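Local coordinates for chemotaxis response regulator protein-glutamate methylesterase (Thermotoga maritima, PDB 3SFT) that probably strips methyl groups from methylated glutamate residues of chemoreceptors and deamidates some of their glutamines, acting through the catalytic domain modelled here, at residues K8-S14 against K126-L132; T16-S21 against T160-F164; A80-L86 against R109-T115. One frame throughout, in Å; residues are numbered along the deposited sequence.

From the N terminus, strand 9-14 comes first and waits for its partner until residues 126-132: contact 1 closes that long loop in the middle of the parallel sheet. Just past the strand, residues 16-21 start contact 2, whose other half, 160-164, arrives only after strand 152-156, so contacts 1 and 2 cross along the chain. Contact 3 (80-86 with 109-115) closes a much shorter loop holding the hairpin of strands 85-91 and 94-100, and lies within the span of both others. It leads into helix 112-123, from which V112 and T115 pack on V11 of contact 1; contacts 2 and 3 do not touch.

Contact 1: residues K8-S14 against K126-L132; sequences KIVVIGS and KTIAVIL
I12 and L132 make the snuggest side-chain meeting between these two segments, CG2 of I12 lying 3.5 Å from CD1 of L132. That branch of I12 stands anti to the backbone N while CG1 turns beside it (chi1 -52°), which sends CG2 on toward L132 and leaves CG1 to run alongside V130, 3.9 Å from its CB. V10 CG1 reaches across to V130 CG2, also at 3.9 Å, so V10, I12, I128 and V130 form one continuous apolar face. Six hydrogen bonds stitch the backbones in a parallel ladder. It is shortest at the C-terminal end, where G13 N lies 2.8 Å from V130 O and L132 N is 2.8 Å from G13 O, almost head-on to that carbonyl.

The other end is looser and meets solvent. I9 N to K126 O stretches to 3.3 Å, and the two lysine chains cross obliquely, K8 CE resting 3.9 Å from K126 CD. Their ammonium groups stay apart, and K8 NZ finds the carbonyl of L192. With an alanine at K8, L192 O would probably lose its lysine mate and the side chain of K126 its contact with the outer lysine carbons.

These are adjacent central strands in the parallel sheet of a doubly wound alpha/beta fold, G13 and S14 lying close to the predicted active-site residues D138 and S15. Strand 37-41 bonds to the far edge of 9-14, and strand 152-156 lies beyond 127-131. Helix 185-192 packs on I128 and V130, whereas helix 112-123 covers the opposite face at I9, V11 and A129.

Contact 2: residues T16-S21 against T160-F164; sequences TGGPRS and TCVVF
V162 leans toward G17, the N-cap of helix 18-22, and its side chain can be followed outward atom by atom. CB lies 4.0 Å from G17 CA, with the carbonyl oxygen of T16 nearly as close. From there CG1, anti to the backbone N (chi1 174°), heads for T16 and ends 4.2 Å from its CG2, the two side chains crossing at about a right angle. The other branch, CG2, takes the middle of the contact: it sits 3.6 Å from G17 CA and equally 3.6 Å from R20 NE. A side chain on G17 would run straight into this methyl.

Next to V162, V163 sends CG2 to within 3.7 Å of T16 CG2, giving the contact a small patch of methyls. R20 comes in from the helix, extended as far as CD and then bent at chi3 (74°), a turn that swings its guanidinium across V162 and toward T160. NH2 gives T160 O a weak, strongly bent hydrogen bond of 2.9 Å. A water lying in the guanidinium plane does better, accepting from NH2 at 2.8 Å and donating onward to C161 O.

Further polar ties come from outside the two segments: E156 joins S21 OG to T160 OG1, and T133 OG1 ties T16 O, right after the predicted active-site serine S15, to the amides of V162 and V163. The chemistry is thus a methyl patch beside an arginine whose direct bond to T160 O is weak and supplemented by the water to C161 O, which implies that the polar link is shared with T133 and E156.

Contact 3: residues A80-L86 against R109-T115; sequences APGDFHL and RPAVDFT
R109 lays its CG squarely over one face of the H85 imidazole, 3.5 Å from the ring centroid, a CH-pi contact made by the aliphatic part of the arginine. Its guanidinium stands steeply to that ring, and NH1 bonds to the carbonyl of S102, while a water joins R109 O to D83 N.

P110 follows through a cis peptide bond and fills the bend of the other segment: its CB lies 3.0 Å from F84 O, and its CG meets A80 CB at 3.9 Å. A111 then turns its amide to H85. The N-H points to ND1, 3.2 Å away and exactly in the ring plane, and because NE2 bonds to the carbonyl of D103, the imidazole is held through both ring nitrogens and probably carries its proton on NE2.

V112 and D113 begin the helix and pass the strand by, their backbone amides bonding instead to the carboxylate of D138. F114 comes back toward H85. With CG anti to the backbone N (chi1 -172°), its ring slides in beside the imidazole, nearly parallel (10°) but so offset that the overlap is slight; what sits over the phenyl face is H85 CB, 3.8 Å from the centroid. T115 finishes the run, its hydroxyl donating to a lone pair of L86 O at 2.7 Å. A second water bridges the same OG1, A111 O and L86 N, filling the corner between strand and helix.

Altogether, the start of strand 85-91 packs against the cis-proline loop and the first turn of helix 112-123 in this modified doubly wound fold, at the helix N terminus whose amides receive D138, a predicted active-site residue.

Contact 1: residues K8-S14 against K126-L132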
loop_
_atom_site.group_PDB
_atom_site.type_symbol
_atom_site.label_atom_id
_atom_site.label_comp_id
_atom_site.label_asym_id
_atom_site.label_seq_id
_atom_site.Cartn_x
_atom_site.Cartn_y
_atom_site.Cartn_z
ATOM N N LYS A 8 8.204 -9.082 6.691
ATOM C CA LYS A 8 8.104 -7.896 5.861
ATOM C C LYS A 8 6.684 -7.346 5.841
ATOM O O LYS A 8 5.784 -7.889 6.486
ATOM C CB LYS A 8 8.549 -8.236 4.438
ATOM C CG LYS A 8 9.926 -8.872 4.382
ATOM C CD LYS A 8 10.445 -8.994 2.968
ATOM C CE LYS A 8 11.847 -9.587 2.968
ATOM N NZ LYS A 8 12.475 -9.562 1.617
ATOM N N ILE A 9 6.505 -6.240 5.126
ATOM C CA ILE A 9 5.200 -5.612 4.974
ATOM C C ILE A 9 5.110 -4.989 3.584
ATOM O O ILE A 9 6.110 -4.539 3.020
ATOM C CB ILE A 9 4.943 -4.520 6.046
ATOM C CG1 ILE A 9 3.460 -4.133 6.048
ATOM C CG2 ILE A 9 5.832 -3.296 5.800
ATOM C CD1 ILE A 9 3.101 -3.092 7.082
ATOM N N VAL A 10 3.916 -5.024 3.013
ATOM C CA VAL A 10 3.686 -4.446 1.704
ATOM C C VAL A 10 2.677 -3.314 1.865
ATOM O O VAL A 10 1.594 -3.506 2.407
ATOM C CB VAL A 10 3.142 -5.494 0.707
ATOM C CG1 VAL A 10 2.934 -4.855 -0.665
ATOM C CG2 VAL A 10 4.103 -6.673 0.606
ATOM N N VAL A 11 3.075 -2.117 1.462
ATOM C CA VAL A 11 2.206 -0.958 1.540
ATOM C C VAL A 11 1.982 -0.502 0.104
ATOM O O VAL A 11 2.934 -0.202 -0.619
ATOM C CB VAL A 11 2.843 0.174 2.372
ATOM C CG1 VAL A 11 1.925 1.387 2.401
ATOM C CG2 VAL A 11 3.127 -0.311 3.792
ATOM N N ILE A 12 0.717 -0.503 -0.306
ATOM C CA ILE A 12 0.322 -0.124 -1.654
ATOM C C ILE A 12 -0.430 1.193 -1.658
ATOM O O ILE A 12 -1.331 1.403 -0.842
ATOM C CB ILE A 12 -0.616 -1.184 -2.278
ATOM C CG1 ILE A 12 0.012 -2.579 -2.177
ATOM C CG2 ILE A 12 -0.929 -0.817 -3.724
ATOM C CD1 ILE A 12 -0.774 -3.676 -2.891
ATOM N N GLY A 13 -0.055 2.065 -2.589
ATOM C CA GLY A 13 -0.701 3.357 -2.730
ATOM C C GLY A 13 -1.309 3.436 -4.116
ATOM O O GLY A 13 -0.653 3.112 -5.105
ATOM N N SER A 14 -2.559 3.877 -4.195
ATOM C CA SER A 14 -3.252 3.965 -5.472
ATOM C C SER A 14 -4.329 5.043 -5.485
ATOM O O SER A 14 -4.829 5.455 -4.437
ATOM C CB SER A 14 -3.889 2.614 -5.799
ATOM O OG SER A 14 -4.680 2.155 -4.710
ATOM N N LYS A 126 12.931 -4.202 5.562
ATOM C CA LYS A 126 11.921 -5.213 5.259
ATOM C C LYS A 126 10.616 -4.596 4.726
ATOM O O LYS A 126 9.597 -5.282 4.605
ATOM C CB LYS A 126 11.639 -6.073 6.502
ATOM C CG LYS A 126 12.852 -6.842 7.027
ATOM C CD LYS A 126 13.513 -7.663 5.922
ATOM C CE LYS A 126 14.754 -8.391 6.427
ATOM N NZ LYS A 126 14.423 -9.448 7.434
ATOM N N THR A 127 10.655 -3.301 4.417
ATOM C CA THR A 127 9.489 -2.593 3.895
ATOM C C THR A 127 9.450 -2.686 2.374
ATOM O O THR A 127 10.466 -2.511 1.704
ATOM C CB THR A 127 9.511 -1.090 4.270
ATOM O OG1 THR A 127 9.745 -0.949 5.674
ATOM C CG2 THR A 127 8.176 -0.420 3.917
ATOM N N ILE A 128 8.273 -2.987 1.841
ATOM C CA ILE A 128 8.077 -3.070 0.401
ATOM C C ILE A 128 6.958 -2.094 0.043
ATOM O O ILE A 128 5.857 -2.193 0.584
ATOM C CB ILE A 128 7.664 -4.494 -0.045
ATOM C CG1 ILE A 128 8.794 -5.494 0.224
ATOM C CG2 ILE A 128 7.322 -4.499 -1.534
ATOM C CD1 ILE A 128 8.438 -6.947 -0.141
ATOM N N ALA A 129 7.258 -1.125 -0.820
ATOM C CA ALA A 129 6.268 -0.136 -1.250
ATOM C C ALA A 129 5.858 -0.396 -2.693
ATOM O O ALA A 129 6.694 -0.727 -3.533
ATOM C CB ALA A 129 6.826 1.282 -1.117
ATOM N N VAL A 130 4.565 -0.257 -2.968
ATOM C CA VAL A 130 4.028 -0.459 -4.308
ATOM C C VAL A 130 3.182 0.758 -4.660
ATOM O O VAL A 130 2.151 1.003 -4.042
ATOM C CB VAL A 130 3.141 -1.736 -4.391
ATOM C CG1 VAL A 130 2.695 -1.967 -5.828
ATOM C CG2 VAL A 130 3.904 -2.950 -3.886
ATOM N N ILE A 131 3.630 1.532 -5.640
ATOM C CA ILE A 131 2.903 2.725 -6.044
ATOM C C ILE A 131 2.229 2.473 -7.379
ATOM O O ILE A 131 2.883 2.331 -8.413
ATOM C CB ILE A 131 3.839 3.948 -6.117
ATOM C CG1 ILE A 131 4.573 4.111 -4.783
ATOM C CG2 ILE A 131 3.054 5.207 -6.458
ATOM C CD1 ILE A 131 3.653 4.226 -3.581
ATOM N N LEU A 132 0.906 2.417 -7.335
ATOM C CA LEU A 132 0.091 2.150 -8.509
ATOM C C LEU A 132 -0.446 3.399 -9.191
ATOM O O LEU A 132 -0.220 4.525 -8.740
ATOM C CB LEU A 132 -1.090 1.254 -8.114
ATOM C CG LEU A 132 -0.738 -0.035 -7.366
ATOM C CD1 LEU A 132 -2.014 -0.833 -7.087
ATOM C CD2 LEU A 132 0.240 -0.858 -8.196
#

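Contact 2: residues T16-S21 against T160-F164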
loop_
_atom_site.group_PDB
_atom_site.type_symbol
_atom_site.label_atom_id
_atom_site.label_comp_id
_atom_site.label_asym_id
_atom_site.label_seq_id
_atom_site.Cartn_x
_atom_site.Cartn_y
_atom_site.Cartn_z
ATOM N N THR A 16 -6.520 7.004 -9.111
ATOM C CA THR A 16 -7.309 6.815 -10.327
ATOM C C THR A 16 -7.022 5.455 -10.967
ATOM O O THR A 16 -5.875 5.128 -11.266
ATOM C CB THR A 16 -7.029 7.938 -11.343
ATOM O OG1 THR A 16 -7.149 9.208 -10.693
ATOM C CG2 THR A 16 -8.019 7.879 -12.488
ATOM N N GLY A 17 -8.071 4.663 -11.161
ATOM C CA GLY A 17 -7.902 3.339 -11.740
ATOM C C GLY A 17 -7.313 2.338 -10.753
ATOM O O GLY A 17 -7.010 1.195 -11.121
ATOM N N GLY A 18 -7.179 2.759 -9.493
ATOM C CA GLY A 18 -6.626 1.898 -8.458
ATOM C C GLY A 18 -7.262 0.521 -8.381
ATOM O O GLY A 18 -6.557 -0.485 -8.476
ATOM N N PRO A 19 -8.594 0.440 -8.198
ATOM C CA PRO A 19 -9.317 -0.835 -8.112
ATOM C C PRO A 19 -9.074 -1.774 -9.298
ATOM O O PRO A 19 -8.958 -2.986 -9.119
ATOM C CB PRO A 19 -10.770 -0.384 -8.028
ATOM C CG PRO A 19 -10.656 0.881 -7.219
ATOM C CD PRO A 19 -9.486 1.568 -7.873
ATOM N N ARG A 20 -8.992 -1.209 -10.501
ATOM C CA ARG A 20 -8.752 -1.996 -11.704
ATOM C C ARG A 20 -7.380 -2.691 -11.654
ATOM O O ARG A 20 -7.254 -3.852 -12.042
ATOM C CB ARG A 20 -8.848 -1.110 -12.953
ATOM C CG ARG A 20 -8.882 -1.902 -14.255
ATOM C CD ARG A 20 -8.890 -1.010 -15.489
ATOM N NE ARG A 20 -7.580 -0.414 -15.734
ATOM C CZ ARG A 20 -6.939 -0.439 -16.900
ATOM N NH1 ARG A 20 -7.472 -1.034 -17.957
ATOM N NH2 ARG A 20 -5.756 0.146 -17.008
ATOM N N SER A 21 -6.354 -1.982 -11.190
ATOM C CA SER A 21 -5.019 -2.575 -11.107
ATOM C C SER A 21 -4.896 -3.538 -9.935
ATOM O O SER A 21 -4.209 -4.556 -10.034
ATOM C CB SER A 21 -3.944 -1.502 -11.030
ATOM O OG SER A 21 -3.825 -0.862 -12.284
ATOM N N THR A 160 -0.389 -0.778 -17.650
ATOM C CA THR A 160 -1.620 -1.073 -16.932
ATOM C C THR A 160 -2.257 0.083 -16.156
ATOM O O THR A 160 -3.304 -0.093 -15.539
ATOM C CB THR A 160 -1.422 -2.286 -16.003
ATOM O OG1 THR A 160 -0.297 -2.060 -15.146
ATOM C CG2 THR A 160 -1.170 -3.546 -16.828
ATOM N N CYS A 161 -1.643 1.263 -16.209
ATOM C CA CYS A 161 -2.172 2.428 -15.503
ATOM C C CYS A 161 -3.264 3.158 -16.265
ATOM O O CYS A 161 -3.235 3.244 -17.494
ATOM C CB CYS A 161 -1.065 3.457 -15.230
ATOM S SG CYS A 161 0.200 3.006 -14.038
ATOM N N VAL A 162 -4.222 3.700 -15.524
ATOM C CA VAL A 162 -5.265 4.509 -16.125
ATOM C C VAL A 162 -4.618 5.900 -16.201
ATOM O O VAL A 162 -4.689 6.577 -17.227
ATOM C CB VAL A 162 -6.547 4.527 -15.272
ATOM C CG1 VAL A 162 -7.556 5.497 -15.866
ATOM C CG2 VAL A 162 -7.150 3.126 -15.232
ATOM N N VAL A 163 -3.914 6.264 -15.127
ATOM C CA VAL A 163 -3.192 7.534 -15.035
ATOM C C VAL A 163 -1.771 7.248 -14.535
ATOM O O VAL A 163 -1.571 6.787 -13.412
ATOM C CB VAL A 163 -3.882 8.547 -14.084
ATOM C CG1 VAL A 163 -3.029 9.791 -13.952
ATOM C CG2 VAL A 163 -5.251 8.946 -14.628
ATOM N N PHE A 164 -0.789 7.520 -15.383
ATOM C CA PHE A 164 0.611 7.285 -15.055
ATOM C C PHE A 164 1.200 8.522 -14.390
ATOM O O PHE A 164 2.095 9.155 -14.937
ATOM C CB PHE A 164 1.379 6.959 -16.340
ATOM C CG PHE A 164 2.776 6.441 -16.116
ATOM C CD1 PHE A 164 3.010 5.376 -15.252
ATOM C CD2 PHE A 164 3.850 6.984 -16.818
ATOM C CE1 PHE A 164 4.289 4.858 -15.097
ATOM C CE2 PHE A 164 5.135 6.469 -16.667
ATOM C CZ PHE A 164 5.351 5.403 -15.804
HETATM O O HOH W 1 -4.057 0.748 -19.189
#

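Contact 3: residues A80-L86 against R109-T115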
loop_
_atom_site.group_PDB
_atom_site.type_symbol
_atom_site.label_atom_id
_atom_site.label_comp_id
_atom_site.label_asym_id
_atom_site.label_seq_id
_atom_site.Cartn_x
_atom_site.Cartn_y
_atom_site.Cartn_z
ATOM N N ALA A 80 -7.314 1.210 3.873
ATOM C CA ALA A 80 -7.391 2.370 4.760
ATOM C C ALA A 80 -8.777 3.026 4.690
ATOM O O ALA A 80 -9.289 3.283 3.606
ATOM C CB ALA A 80 -6.302 3.380 4.404
ATOM N N PRO A 81 -9.423 3.251 5.848
ATOM C CA PRO A 81 -10.748 3.875 5.886
ATOM C C PRO A 81 -10.647 5.383 5.641
ATOM O O PRO A 81 -9.575 5.974 5.817
ATOM C CB PRO A 81 -11.222 3.566 7.305
ATOM C CG PRO A 81 -9.959 3.630 8.088
ATOM C CD PRO A 81 -8.992 2.862 7.205
ATOM N N GLY A 82 -11.760 6.001 5.249
ATOM C CA GLY A 82 -11.764 7.430 4.978
ATOM C C GLY A 82 -11.702 8.331 6.201
ATOM O O GLY A 82 -11.845 7.870 7.331
ATOM N N ASP A 83 -11.438 9.614 5.958
ATOM C CA ASP A 83 -11.356 10.647 6.995
ATOM C C ASP A 83 -10.120 10.633 7.899
ATOM O O ASP A 83 -9.885 11.594 8.635
ATOM C CB ASP A 83 -12.621 10.637 7.865
ATOM C CG ASP A 83 -13.880 10.953 7.075
ATOM O OD1 ASP A 83 -13.876 11.962 6.334
ATOM O OD2 ASP A 83 -14.871 10.196 7.207
ATOM N N PHE A 84 -9.334 9.560 7.847
ATOM C CA PHE A 84 -8.140 9.450 8.692
ATOM C C PHE A 84 -6.910 8.978 7.924
ATOM O O PHE A 84 -7.023 8.317 6.892
ATOM C CB PHE A 84 -8.355 8.423 9.818
ATOM C CG PHE A 84 -9.509 8.721 10.735
ATOM C CD1 PHE A 84 -9.339 9.528 11.853
ATOM C CD2 PHE A 84 -10.750 8.122 10.526
ATOM C CE1 PHE A 84 -10.390 9.731 12.757
ATOM C CE2 PHE A 84 -11.805 8.320 11.420
ATOM C CZ PHE A 84 -11.625 9.123 12.536
ATOM N N HIS A 85 -5.736 9.340 8.432
ATOM C CA HIS A 85 -4.471 8.879 7.869
ATOM C C HIS A 85 -4.268 7.580 8.641
ATOM O O HIS A 85 -4.550 7.523 9.843
ATOM C CB HIS A 85 -3.325 9.837 8.196
ATOM C CG HIS A 85 -3.278 11.049 7.321
ATOM N ND1 HIS A 85 -3.296 10.974 5.947
ATOM C CD2 HIS A 85 -3.199 12.365 7.626
ATOM C CE1 HIS A 85 -3.231 12.193 5.440
ATOM N NE2 HIS A 85 -3.172 13.054 6.438
ATOM N N LEU A 86 -3.859 6.524 7.949
ATOM C CA LEU A 86 -3.648 5.236 8.595
ATOM C C LEU A 86 -2.211 5.070 9.083
ATOM O O LEU A 86 -1.282 4.923 8.286
ATOM C CB LEU A 86 -4.012 4.104 7.636
ATOM C CG LEU A 86 -3.897 2.686 8.192
ATOM C CD1 LEU A 86 -4.863 2.506 9.357
ATOM C CD2 LEU A 86 -4.198 1.681 7.087
ATOM N N ARG A 109 -6.508 12.499 2.287
ATOM C CA ARG A 109 -6.433 11.851 3.593
ATOM C C ARG A 109 -7.443 10.705 3.575
ATOM O O ARG A 109 -8.640 10.933 3.418
ATOM C CB ARG A 109 -6.765 12.835 4.724
ATOM C CG ARG A 109 -6.695 12.224 6.120
ATOM C CD ARG A 109 -6.987 13.245 7.204
ATOM N NE ARG A 109 -8.354 13.757 7.127
ATOM C CZ ARG A 109 -8.766 14.879 7.709
ATOM N NH1 ARG A 109 -7.916 15.612 8.417
ATOM N NH2 ARG A 109 -10.023 15.281 7.567
ATOM N N PRO A 110 -6.975 9.454 3.739
ATOM C CA PRO A 110 -5.578 9.051 3.941
ATOM C C PRO A 110 -4.649 9.264 2.745
ATOM O O PRO A 110 -5.071 9.197 1.592
ATOM C CB PRO A 110 -5.703 7.562 4.261
ATOM C CG PRO A 110 -6.881 7.150 3.419
ATOM C CD PRO A 110 -7.857 8.273 3.700
ATOM N N ALA A 111 -3.388 9.548 3.050
ATOM C CA ALA A 111 -2.342 9.734 2.045
ATOM C C ALA A 111 -1.396 8.564 2.262
ATOM O O ALA A 111 -1.039 8.269 3.403
ATOM C CB ALA A 111 -1.597 11.036 2.284
ATOM N N VAL A 112 -0.992 7.889 1.190
ATOM C CA VAL A 112 -0.083 6.757 1.347
ATOM C C VAL A 112 1.274 7.189 1.932
ATOM O O VAL A 112 1.945 6.388 2.575
ATOM C CB VAL A 112 0.085 5.936 0.032
ATOM C CG1 VAL A 112 1.052 6.615 -0.923
ATOM C CG2 VAL A 112 0.543 4.512 0.357
ATOM N N ASP A 113 1.647 8.460 1.759
ATOM C CA ASP A 113 2.910 8.974 2.315
ATOM C C ASP A 113 2.961 8.799 3.838
ATOM O O ASP A 113 3.996 8.435 4.394
ATOM C CB ASP A 113 3.112 10.460 1.977
ATOM C CG ASP A 113 3.670 10.683 0.578
ATOM O OD1 ASP A 113 4.158 9.717 -0.050
ATOM O OD2 ASP A 113 3.627 11.839 0.109
ATOM N N PHE A 114 1.838 9.057 4.503
ATOM C CA PHE A 114 1.762 8.916 5.958
ATOM C C PHE A 114 1.963 7.461 6.388
ATOM O O PHE A 114 2.740 7.180 7.309
ATOM C CB PHE A 114 0.416 9.434 6.479
ATOM C CG PHE A 114 0.327 9.493 7.985
ATOM C CD1 PHE A 114 0.548 10.691 8.659
ATOM C CD2 PHE A 114 0.020 8.354 8.728
ATOM C CE1 PHE A 114 0.465 10.754 10.051
ATOM C CE2 PHE A 114 -0.066 8.407 10.116
ATOM C CZ PHE A 114 0.158 9.608 10.779
ATOM N N THR A 115 1.256 6.538 5.737
ATOM C CA THR A 115 1.369 5.115 6.066
ATOM C C THR A 115 2.784 4.575 5.818
ATOM O O THR A 115 3.316 3.805 6.627
ATOM C CB THR A 115 0.337 4.274 5.282
ATOM O OG1 THR A 115 -0.984 4.712 5.624
ATOM C CG2 THR A 115 0.463 2.792 5.625
HETATM O O HOH W 2 -11.121 10.126 3.061
HETATM O O HOH W 3 -2.469 7.072 5.290
#